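Local coordinates for protein trans-4-hydroxy-L-proline dehydratase (Clostridioides difficile 70-100-2010, PDB 6VXC) that catalyses, as a glycyl radical enzyme, the dehydration of trans-4-hydroxy-L-proline to (S)-1-pyrroline-5-carboxylate during anaerobic breakdown of hydroxyproline, at residues V386-K391 / C414-K419; T666-F671 / Q798-G803; K763-E768 / Q774-L779. All blocks are in the same frame, centred on the assembly; numbering follows the deposited sequence.

Interaction 1. Residues V386-K391 / C414-K419; sequences VMDEMK and CEISRK
The carboxylate of Asp388 is the flat group on which this helix pair meets. One of its faces rests on Ile416, whose CG1 stands 3.9 Å from Asp388 CG almost straight above the plane. Lys419 comes instead from the side of the oxygens: its NZ lies 2.7 Å from Asp388 OD1 and approaches along the syn lone pair, close to the plane of the group. The other oxygen, OD2, has its own salt bridge to Arg412, so cationic groups on both oxygens limit rotation of the carboxylate while the isoleucine supports its face. Lys419 gets there by a simple path. Its CG is anti to the carbonyl carbon (chi1 -60°), and from CG the chain runs out extended, meeting the aspartate at about a right angle. Helices 378-390 and 407-418 each connect parallel neighbours of one sheet, in successive beta-alpha-beta crossovers of the kind that build the alpha/beta barrel of glycyl radical enzymes, and here they come close, with 6.2 Å between Asp388 CA and Ile416 CA. Next to the charged pair the packing is apolar: Ile416 CD1 reaches to 4.3 Å from Met387 CG. Past the end of helix 378-390, Lys391, which has positive phi, sends NZ to a water 2.9 Å away, and that water donates to Lys419 O at 3.0 Å.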
loop_
_atom_site.group_PDB
_atom_site.type_symbol
_atom_site.label_atom_id
_atom_site.label_comp_id
_atom_site.label_asym_id
_atom_site.label_seq_id
_atom_site.Cartn_x
_atom_site.Cartn_y
_atom_site.Cartn_z
ATOM N N VAL A 386 -8.542 0.750 -20.618
ATOM C CA VAL A 386 -7.682 1.907 -20.369
ATOM C C VAL A 386 -6.378 1.486 -19.680
ATOM O O VAL A 386 -5.310 2.035 -19.980
ATOM C CB VAL A 386 -8.397 3.050 -19.604
ATOM C CG1 VAL A 386 -9.908 2.872 -19.502
ATOM C CG2 VAL A 386 -7.732 3.378 -18.271
ATOM N N MET A 387 -6.418 0.512 -18.759
ATOM C CA MET A 387 -5.154 0.133 -18.126
ATOM C C MET A 387 -4.212 -0.508 -19.145
ATOM O O MET A 387 -3.004 -0.232 -19.145
ATOM C CB MET A 387 -5.389 -0.786 -16.918
ATOM C CG MET A 387 -5.812 -2.204 -17.235
ATOM S SD MET A 387 -5.797 -3.321 -15.809
ATOM C CE MET A 387 -4.027 -3.436 -15.495
ATOM N N ASP A 388 -4.771 -1.303 -20.061
ATOM C CA ASP A 388 -4.007 -1.904 -21.152
ATOM C C ASP A 388 -3.375 -0.827 -22.031
ATOM O O ASP A 388 -2.157 -0.803 -22.235
ATOM C CB ASP A 388 -4.965 -2.794 -21.950
ATOM C CG ASP A 388 -4.287 -3.744 -22.919
ATOM O OD1 ASP A 388 -3.053 -3.940 -22.865
ATOM O OD2 ASP A 388 -5.042 -4.327 -23.737
ATOM N N GLU A 389 -4.186 0.122 -22.504
ATOM C CA GLU A 389 -3.668 1.168 -23.381
ATOM C C GLU A 389 -2.651 2.058 -22.667
ATOM O O GLU A 389 -1.573 2.331 -23.199
ATOM C CB GLU A 389 -4.815 2.024 -23.922
ATOM C CG GLU A 389 -4.328 3.193 -24.798
ATOM C CD GLU A 389 -3.727 2.726 -26.122
ATOM O OE1 GLU A 389 -4.257 1.754 -26.695
ATOM O OE2 GLU A 389 -2.729 3.317 -26.573
ATOM N N MET A 390 -2.980 2.533 -21.462
ATOM C CA MET A 390 -2.155 3.567 -20.829
ATOM C C MET A 390 -0.804 3.039 -20.334
ATOM O O MET A 390 0.188 3.779 -20.352
ATOM C CB MET A 390 -2.921 4.210 -19.672
ATOM C CG MET A 390 -4.203 4.947 -20.109
ATOM S SD MET A 390 -3.969 6.127 -21.460
ATOM C CE MET A 390 -3.233 7.500 -20.598
ATOM N N LYS A 391 -0.743 1.790 -19.893
ATOM C CA LYS A 391 0.473 1.171 -19.370
ATOM C C LYS A 391 1.215 2.108 -18.400
ATOM O O LYS A 391 2.397 2.411 -18.553
ATOM C CB LYS A 391 1.379 0.720 -20.519
ATOM C CG LYS A 391 2.460 -0.288 -20.097
ATOM C CD LYS A 391 3.372 -0.741 -21.250
ATOM C CE LYS A 391 4.461 -1.679 -20.730
ATOM N NZ LYS A 391 5.264 -2.350 -21.800
ATOM N N CYS A 414 -5.951 -11.891 -17.974
ATOM C CA CYS A 414 -4.736 -12.649 -18.260
ATOM C C CYS A 414 -4.038 -12.150 -19.520
ATOM O O CYS A 414 -2.804 -12.154 -19.581
ATOM C CB CYS A 414 -5.045 -14.134 -18.375
ATOM S SG CYS A 414 -5.533 -14.903 -16.833
ATOM N N GLU A 415 -4.801 -11.726 -20.538
ATOM C CA GLU A 415 -4.179 -11.144 -21.727
ATOM C C GLU A 415 -3.274 -9.983 -21.364
ATOM O O GLU A 415 -2.170 -9.853 -21.900
ATOM C CB GLU A 415 -5.228 -10.632 -22.707
ATOM C CG GLU A 415 -5.866 -11.622 -23.601
ATOM C CD GLU A 415 -6.812 -10.924 -24.572
ATOM O OE1 GLU A 415 -6.463 -9.811 -25.037
ATOM O OE2 GLU A 415 -7.907 -11.475 -24.826
ATOM N N ILE A 416 -3.740 -9.116 -20.469
ATOM C CA ILE A 416 -2.947 -7.958 -20.097
ATOM C C ILE A 416 -1.747 -8.388 -19.259
ATOM O O ILE A 416 -0.620 -7.947 -19.501
ATOM C CB ILE A 416 -3.826 -6.919 -19.374
ATOM C CG1 ILE A 416 -4.992 -6.486 -20.285
ATOM C CG2 ILE A 416 -3.009 -5.721 -18.978
ATOM C CD1 ILE A 416 -6.153 -5.784 -19.538
ATOM N N SER A 417 -1.966 -9.271 -18.281
ATOM C CA SER A 417 -0.867 -9.740 -17.431
ATOM C C SER A 417 0.239 -10.373 -18.270
ATOM O O SER A 417 1.433 -10.117 -18.053
ATOM C CB SER A 417 -1.413 -10.734 -16.395
ATOM O OG SER A 417 -0.402 -11.300 -15.572
ATOM N N ARG A 418 -0.148 -11.143 -19.289
ATOM C CA ARG A 418 0.830 -11.826 -20.112
ATOM C C ARG A 418 1.721 -10.849 -20.864
ATOM O O ARG A 418 2.823 -11.216 -21.263
ATOM C CB ARG A 418 0.087 -12.740 -21.097
ATOM C CG ARG A 418 0.951 -13.386 -22.144
ATOM C CD ARG A 418 0.164 -14.394 -22.988
ATOM N NE ARG A 418 -0.812 -13.782 -23.884
ATOM C CZ ARG A 418 -1.482 -14.463 -24.810
ATOM N NH1 ARG A 418 -2.356 -13.862 -25.593
ATOM N NH2 ARG A 418 -1.273 -15.763 -24.948
ATOM N N LYS A 419 1.297 -9.597 -21.026
ATOM C CA LYS A 419 2.175 -8.635 -21.682
ATOM C C LYS A 419 3.395 -8.271 -20.837
ATOM O O LYS A 419 4.306 -7.620 -21.347
ATOM C CB LYS A 419 1.380 -7.390 -22.063
ATOM C CG LYS A 419 0.223 -7.688 -23.026
ATOM C CD LYS A 419 -0.486 -6.435 -23.460
ATOM C CE LYS A 419 -1.659 -6.784 -24.368
ATOM N NZ LYS A 419 -2.325 -5.573 -24.915
HETATM O O HOH W 1 5.972 -5.102 -21.084
#

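Interaction 2. Residues T666-F671 / Q798-G803; sequences TCHIYF and QDEIIG
Glu800 can be followed outward from its helix toward His668 and Ile669, its aliphatic part meeting the isoleucine and its carboxylate the imidazole. CB lies 4.0 Å from Ile669 CD1, and the same methyl is equally close to CG, so the aliphatic half of the glutamate is packed against the isoleucine tip. CG is anti to the backbone N (chi1 -171°), which carries the chain off the helix, and a bend at chi2 then turns the carboxylate to the imidazole. CD sits at the ring edge, in the plane of His668 and 3.5 Å from its NE2. At the tip, OE2 accepts a nearly straight hydrogen bond from His668 NE2, 2.9 Å long with an N-H...O angle of 165°. The bond is in plane for the ring only: the carboxylate is turned 73° against it, and the donor reaches OE2 from above the carboxylate plane. OE1 forms salt bridges to Lys696 and Arg804, so each oxygen of this buried group is satisfied. Ile669 CD1 also lies 3.7 Å above one face of the imidazole, offset toward its rim. The result is a buried His-carboxylate hydrogen bond between helix 667-673 and helix 795-803 of the C-terminal glycyl radical domain, with the His668 side chain about 10 Å from that of Cys454, by similarity the cysteine radical site.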
loop_
_atom_site.group_PDB
_atom_site.type_symbol
_atom_site.label_atom_id
_atom_site.label_comp_id
_atom_site.label_asym_id
_atom_site.label_seq_id
_atom_site.Cartn_x
_atom_site.Cartn_y
_atom_site.Cartn_z
ATOM N N THR A 666 9.266 -3.655 -0.554
ATOM C CA THR A 666 10.701 -3.864 -0.757
ATOM C C THR A 666 11.425 -4.198 0.546
ATOM O O THR A 666 12.661 -4.230 0.573
ATOM C CB THR A 666 11.373 -2.661 -1.444
ATOM O OG1 THR A 666 11.164 -1.466 -0.692
ATOM C CG2 THR A 666 10.851 -2.457 -2.891
ATOM N N CYS A 667 10.688 -4.466 1.622
ATOM C CA CYS A 667 11.326 -4.700 2.906
ATOM C C CYS A 667 12.032 -6.048 2.985
ATOM O O CYS A 667 12.890 -6.221 3.864
ATOM C CB CYS A 667 10.304 -4.587 4.035
ATOM S SG CYS A 667 11.049 -4.318 5.643
ATOM N N HIS A 668 11.708 -7.004 2.093
ATOM C CA HIS A 668 12.434 -8.275 2.091
ATOM C C HIS A 668 13.885 -8.100 1.666
ATOM O O HIS A 668 14.717 -8.936 2.024
ATOM C CB HIS A 668 11.742 -9.325 1.207
ATOM C CG HIS A 668 11.653 -8.954 -0.241
ATOM N ND1 HIS A 668 10.987 -7.830 -0.678
ATOM C CD2 HIS A 668 12.099 -9.587 -1.354
ATOM C CE1 HIS A 668 11.061 -7.765 -1.997
ATOM N NE2 HIS A 668 11.730 -8.820 -2.431
ATOM N N ILE A 669 14.195 -7.040 0.917
ATOM C CA ILE A 669 15.584 -6.714 0.609
ATOM C C ILE A 669 16.306 -6.242 1.870
ATOM O O ILE A 669 17.336 -6.796 2.256
ATOM C CB ILE A 669 15.654 -5.667 -0.517
ATOM C CG1 ILE A 669 14.846 -6.130 -1.758
ATOM C CG2 ILE A 669 17.113 -5.310 -0.849
ATOM C CD1 ILE A 669 15.295 -7.471 -2.364
ATOM N N TYR A 670 15.756 -5.217 2.527
ATOM C CA TYR A 670 16.340 -4.672 3.755
ATOM C C TYR A 670 16.489 -5.741 4.832
ATOM O O TYR A 670 17.554 -5.877 5.445
ATOM C CB TYR A 670 15.452 -3.522 4.253
ATOM C CG TYR A 670 15.677 -3.017 5.677
ATOM C CD1 TYR A 670 16.930 -2.597 6.110
ATOM C CD2 TYR A 670 14.618 -2.894 6.552
ATOM C CE1 TYR A 670 17.122 -2.107 7.405
ATOM C CE2 TYR A 670 14.799 -2.396 7.850
ATOM C CZ TYR A 670 16.054 -2.015 8.265
ATOM O OH TYR A 670 16.225 -1.530 9.546
ATOM N N PHE A 671 15.431 -6.516 5.067
ATOM C CA PHE A 671 15.451 -7.521 6.131
ATOM C C PHE A 671 16.522 -8.581 5.894
ATOM O O PHE A 671 17.084 -9.113 6.855
ATOM C CB PHE A 671 14.081 -8.189 6.256
ATOM C CG PHE A 671 13.089 -7.399 7.055
ATOM C CD1 PHE A 671 13.478 -6.247 7.727
ATOM C CD2 PHE A 671 11.757 -7.818 7.155
ATOM C CE1 PHE A 671 12.569 -5.523 8.483
ATOM C CE2 PHE A 671 10.835 -7.104 7.920
ATOM C CZ PHE A 671 11.242 -5.945 8.578
ATOM N N GLN A 798 16.796 -5.887 -8.300
ATOM C CA GLN A 798 16.802 -6.420 -9.656
ATOM C C GLN A 798 17.201 -7.888 -9.668
ATOM O O GLN A 798 16.543 -8.722 -10.305
ATOM C CB GLN A 798 17.758 -5.616 -10.533
ATOM C CG GLN A 798 17.314 -4.205 -10.822
ATOM C CD GLN A 798 18.340 -3.473 -11.666
ATOM O OE1 GLN A 798 19.470 -3.939 -11.811
ATOM N NE2 GLN A 798 17.949 -2.335 -12.243
ATOM N N ASP A 799 18.295 -8.220 -8.975
ATOM C CA ASP A 799 18.757 -9.601 -8.939
ATOM C C ASP A 799 17.788 -10.516 -8.199
ATOM O O ASP A 799 17.725 -11.712 -8.496
ATOM C CB ASP A 799 20.153 -9.672 -8.302
ATOM C CG ASP A 799 21.247 -9.104 -9.216
ATOM O OD1 ASP A 799 20.958 -8.845 -10.402
ATOM O OD2 ASP A 799 22.388 -8.930 -8.746
ATOM N N GLU A 800 17.062 -9.997 -7.206
ATOM C CA GLU A 800 16.047 -10.814 -6.551
ATOM C C GLU A 800 14.981 -11.231 -7.562
ATOM O O GLU A 800 14.669 -12.417 -7.704
ATOM C CB GLU A 800 15.441 -10.035 -5.372
ATOM C CG GLU A 800 14.502 -10.833 -4.448
ATOM C CD GLU A 800 13.049 -10.900 -4.962
ATOM O OE1 GLU A 800 12.578 -11.997 -5.307
ATOM O OE2 GLU A 800 12.378 -9.852 -5.013
ATOM N N ILE A 801 14.489 -10.269 -8.342
ATOM C CA ILE A 801 13.444 -10.541 -9.333
ATOM C C ILE A 801 13.933 -11.528 -10.389
ATOM O O ILE A 801 13.220 -12.466 -10.764
ATOM C CB ILE A 801 12.972 -9.222 -9.975
ATOM C CG1 ILE A 801 12.242 -8.368 -8.928
ATOM C CG2 ILE A 801 12.126 -9.489 -11.259
ATOM C CD1 ILE A 801 12.061 -6.938 -9.312
ATOM N N ILE A 802 15.160 -11.335 -10.876
ATOM C CA ILE A 802 15.729 -12.218 -11.887
ATOM C C ILE A 802 15.881 -13.641 -11.360
ATOM O O ILE A 802 15.820 -14.605 -12.130
ATOM C CB ILE A 802 17.088 -11.668 -12.369
ATOM C CG1 ILE A 802 16.903 -10.346 -13.118
ATOM C CG2 ILE A 802 17.793 -12.708 -13.224
ATOM C CD1 ILE A 802 18.197 -9.568 -13.363
ATOM N N GLY A 803 16.145 -13.791 -10.063
ATOM C CA GLY A 803 16.318 -15.092 -9.454
ATOM C C GLY A 803 15.039 -15.835 -9.156
ATOM O O GLY A 803 15.103 -17.015 -8.797
#

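Interaction 3. Residues K763-E768 / Q774-L779; sequences KNVLLE and QDYKDL
Val765 and Leu766 on one side, Tyr776 and Leu779 on the other, form the apolar contact by which a chain folds back on the helix it has just left. The motif is a helix followed by a short 3-10 segment and a type I beta turn from Tyr776 to Leu779. It belongs to the glycine radical domain and leads into strand 780-782, a few residues ahead of Gly785, the glycine that carries the radical in the active enzyme. In the first shell, Val765 CG1 touches the tyrosine ring, 3.8 Å from Tyr776 CE1. This branch is anti to the backbone N (chi1 171°), and it also meets Leu779, with 4.3 Å to CD2. Leu766 and Leu779 approach at about a right angle through their methyls; CD2 to CD2 is 3.5 Å, tighter than usual for two carbons. Farther along the helix, the aliphatic root of Glu768 lies beside the phenol end, CB being 3.5 Å from Tyr776 OH. Its carboxylate turns to another partner, OE1 making a salt bridge to Lys771. One face of the Tyr776 ring also has Val765 O above it, 4.2 Å from the plane and offset toward the rim. A second shell surrounds these groups: Ala769 touches both Tyr776 and Leu779, while Phe790 and Ile802 pack on Leu766. Leu779 also has a backbone hydrogen bond with Phe790, and its N closes the turn by donating to Tyr776 O at 3.2 Å.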
loop_
_atom_site.group_PDB
_atom_site.type_symbol
_atom_site.label_atom_id
_atom_site.label_comp_id
_atom_site.label_asym_id
_atom_site.label_seq_id
_atom_site.Cartn_x
_atom_site.Cartn_y
_atom_site.Cartn_z
ATOM N N LYS A 763 14.594 -13.157 -19.464
ATOM C CA LYS A 763 15.731 -12.909 -18.584
ATOM C C LYS A 763 16.813 -12.082 -19.270
ATOM O O LYS A 763 17.373 -11.163 -18.668
ATOM C CB LYS A 763 16.294 -14.239 -18.085
ATOM C CG LYS A 763 17.522 -14.136 -17.198
ATOM C CD LYS A 763 17.916 -15.518 -16.678
ATOM C CE LYS A 763 19.359 -15.567 -16.162
ATOM N NZ LYS A 763 19.631 -14.963 -14.834
ATOM N N ASN A 764 17.095 -12.366 -20.541
ATOM C CA ASN A 764 18.198 -11.678 -21.204
ATOM C C ASN A 764 17.923 -10.196 -21.366
ATOM O O ASN A 764 18.858 -9.391 -21.313
ATOM C CB ASN A 764 18.482 -12.312 -22.566
ATOM C CG ASN A 764 18.859 -13.771 -22.452
ATOM O OD1 ASN A 764 19.571 -14.169 -21.528
ATOM N ND2 ASN A 764 18.397 -14.580 -23.400
ATOM N N VAL A 765 16.657 -9.811 -21.540
ATOM C CA VAL A 765 16.312 -8.394 -21.589
ATOM C C VAL A 765 16.667 -7.718 -20.269
ATOM O O VAL A 765 17.214 -6.613 -20.252
ATOM C CB VAL A 765 14.824 -8.213 -21.943
ATOM C CG1 VAL A 765 14.399 -6.770 -21.783
ATOM C CG2 VAL A 765 14.551 -8.688 -23.375
ATOM N N LEU A 766 16.343 -8.357 -19.143
ATOM C CA LEU A 766 16.645 -7.738 -17.857
ATOM C C LEU A 766 18.152 -7.620 -17.677
ATOM O O LEU A 766 18.651 -6.608 -17.178
ATOM C CB LEU A 766 16.041 -8.552 -16.709
ATOM C CG LEU A 766 14.522 -8.530 -16.470
ATOM C CD1 LEU A 766 14.110 -8.328 -15.029
ATOM C CD2 LEU A 766 13.771 -7.620 -17.408
ATOM N N LEU A 767 18.891 -8.662 -18.063
ATOM C CA LEU A 767 20.349 -8.620 -17.946
ATOM C C LEU A 767 20.941 -7.522 -18.822
ATOM O O LEU A 767 21.852 -6.806 -18.399
ATOM C CB LEU A 767 20.931 -9.983 -18.306
ATOM C CG LEU A 767 20.560 -11.107 -17.336
ATOM C CD1 LEU A 767 21.086 -12.427 -17.835
ATOM C CD2 LEU A 767 21.091 -10.822 -15.947
ATOM N N GLU A 768 20.419 -7.360 -20.040
ATOM C CA GLU A 768 20.852 -6.256 -20.889
ATOM C C GLU A 768 20.514 -4.918 -20.260
ATOM O O GLU A 768 21.311 -3.973 -20.328
ATOM C CB GLU A 768 20.206 -6.361 -22.272
ATOM C CG GLU A 768 21.059 -7.071 -23.304
ATOM C CD GLU A 768 22.440 -6.429 -23.437
ATOM O OE1 GLU A 768 23.443 -7.152 -23.304
ATOM O OE2 GLU A 768 22.514 -5.192 -23.630
ATOM N N GLN A 774 20.071 2.928 -20.080
ATOM C CA GLN A 774 19.486 3.977 -20.906
ATOM C C GLN A 774 18.730 3.426 -22.110
ATOM O O GLN A 774 17.891 4.133 -22.663
ATOM C CB GLN A 774 20.576 4.962 -21.348
ATOM C CG GLN A 774 21.632 4.385 -22.286
ATOM C CD GLN A 774 22.582 3.364 -21.629
ATOM O OE1 GLN A 774 23.000 3.509 -20.469
ATOM N NE2 GLN A 774 22.932 2.329 -22.387
ATOM N N ASP A 775 18.986 2.182 -22.520
ATOM C CA ASP A 775 18.237 1.585 -23.623
ATOM C C ASP A 775 16.945 0.917 -23.170
ATOM O O ASP A 775 16.232 0.356 -24.002
ATOM C CB ASP A 775 19.083 0.552 -24.366
ATOM C CG ASP A 775 20.325 1.151 -25.007
ATOM O OD1 ASP A 775 20.301 2.346 -25.377
ATOM O OD2 ASP A 775 21.319 0.406 -25.159
ATOM N N TYR A 776 16.662 0.913 -21.873
ATOM C CA TYR A 776 15.540 0.176 -21.305
ATOM C C TYR A 776 14.791 1.047 -20.306
ATOM O O TYR A 776 14.335 0.582 -19.260
ATOM C CB TYR A 776 16.027 -1.128 -20.671
ATOM C CG TYR A 776 16.609 -2.087 -21.694
ATOM C CD1 TYR A 776 15.796 -2.972 -22.383
ATOM C CD2 TYR A 776 17.965 -2.084 -21.983
ATOM C CE1 TYR A 776 16.316 -3.836 -23.332
ATOM C CE2 TYR A 776 18.492 -2.946 -22.927
ATOM C CZ TYR A 776 17.658 -3.816 -23.600
ATOM O OH TYR A 776 18.169 -4.680 -24.533
ATOM N N LYS A 777 14.661 2.333 -20.620
ATOM C CA LYS A 777 13.963 3.262 -19.744
ATOM C C LYS A 777 12.484 2.925 -19.608
ATOM O O LYS A 777 11.855 3.358 -18.640
ATOM C CB LYS A 777 14.146 4.678 -20.295
ATOM C CG LYS A 777 15.595 5.142 -20.267
ATOM C CD LYS A 777 15.773 6.581 -20.740
ATOM C CE LYS A 777 14.805 7.557 -20.114
ATOM N NZ LYS A 777 14.913 8.891 -20.781
ATOM N N ASP A 778 11.927 2.159 -20.550
ATOM C CA ASP A 778 10.519 1.784 -20.561
ATOM C C ASP A 778 10.240 0.440 -19.902
ATOM O O ASP A 778 9.075 0.078 -19.746
ATOM C CB ASP A 778 10.003 1.737 -22.010
ATOM C CG ASP A 778 9.941 3.115 -22.659
ATOM O OD1 ASP A 778 9.952 4.133 -21.926
ATOM O OD2 ASP A 778 9.921 3.173 -23.911
ATOM N N LEU A 779 11.265 -0.292 -19.491
ATOM C CA LEU A 779 11.077 -1.654 -19.015
ATOM C C LEU A 779 10.441 -1.635 -17.632
ATOM O O LEU A 779 10.990 -1.041 -16.703
ATOM C CB LEU A 779 12.420 -2.371 -18.982
ATOM C CG LEU A 779 12.455 -3.786 -18.426
ATOM C CD1 LEU A 779 11.576 -4.711 -19.262
ATOM C CD2 LEU A 779 13.892 -4.264 -18.355
#

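Interactions 2 and 3 share a neighbourhood: Ile802, on the helix that supplies Glu800, packs against Lys763, Leu766 and Leu767, so helix 795-803 packs on helix 667-673 through Glu800 and on helix 763-771 through Ile802. Interaction 1 stands apart, within the PFL-like part; its nearest atoms are about 5 Å from interaction 3 and about 13 Å from interaction 2. The chemistry follows the surroundings. The buried interaction 2 relies on a directed hydrogen bond to a carboxylate whose charge is probably balanced by Lys696 and Arg804. The partly buried interaction 1 joins a salt bridge to an apolar base, and the surface interaction 3 uses apolar packing without any cross-segment hydrogen bond.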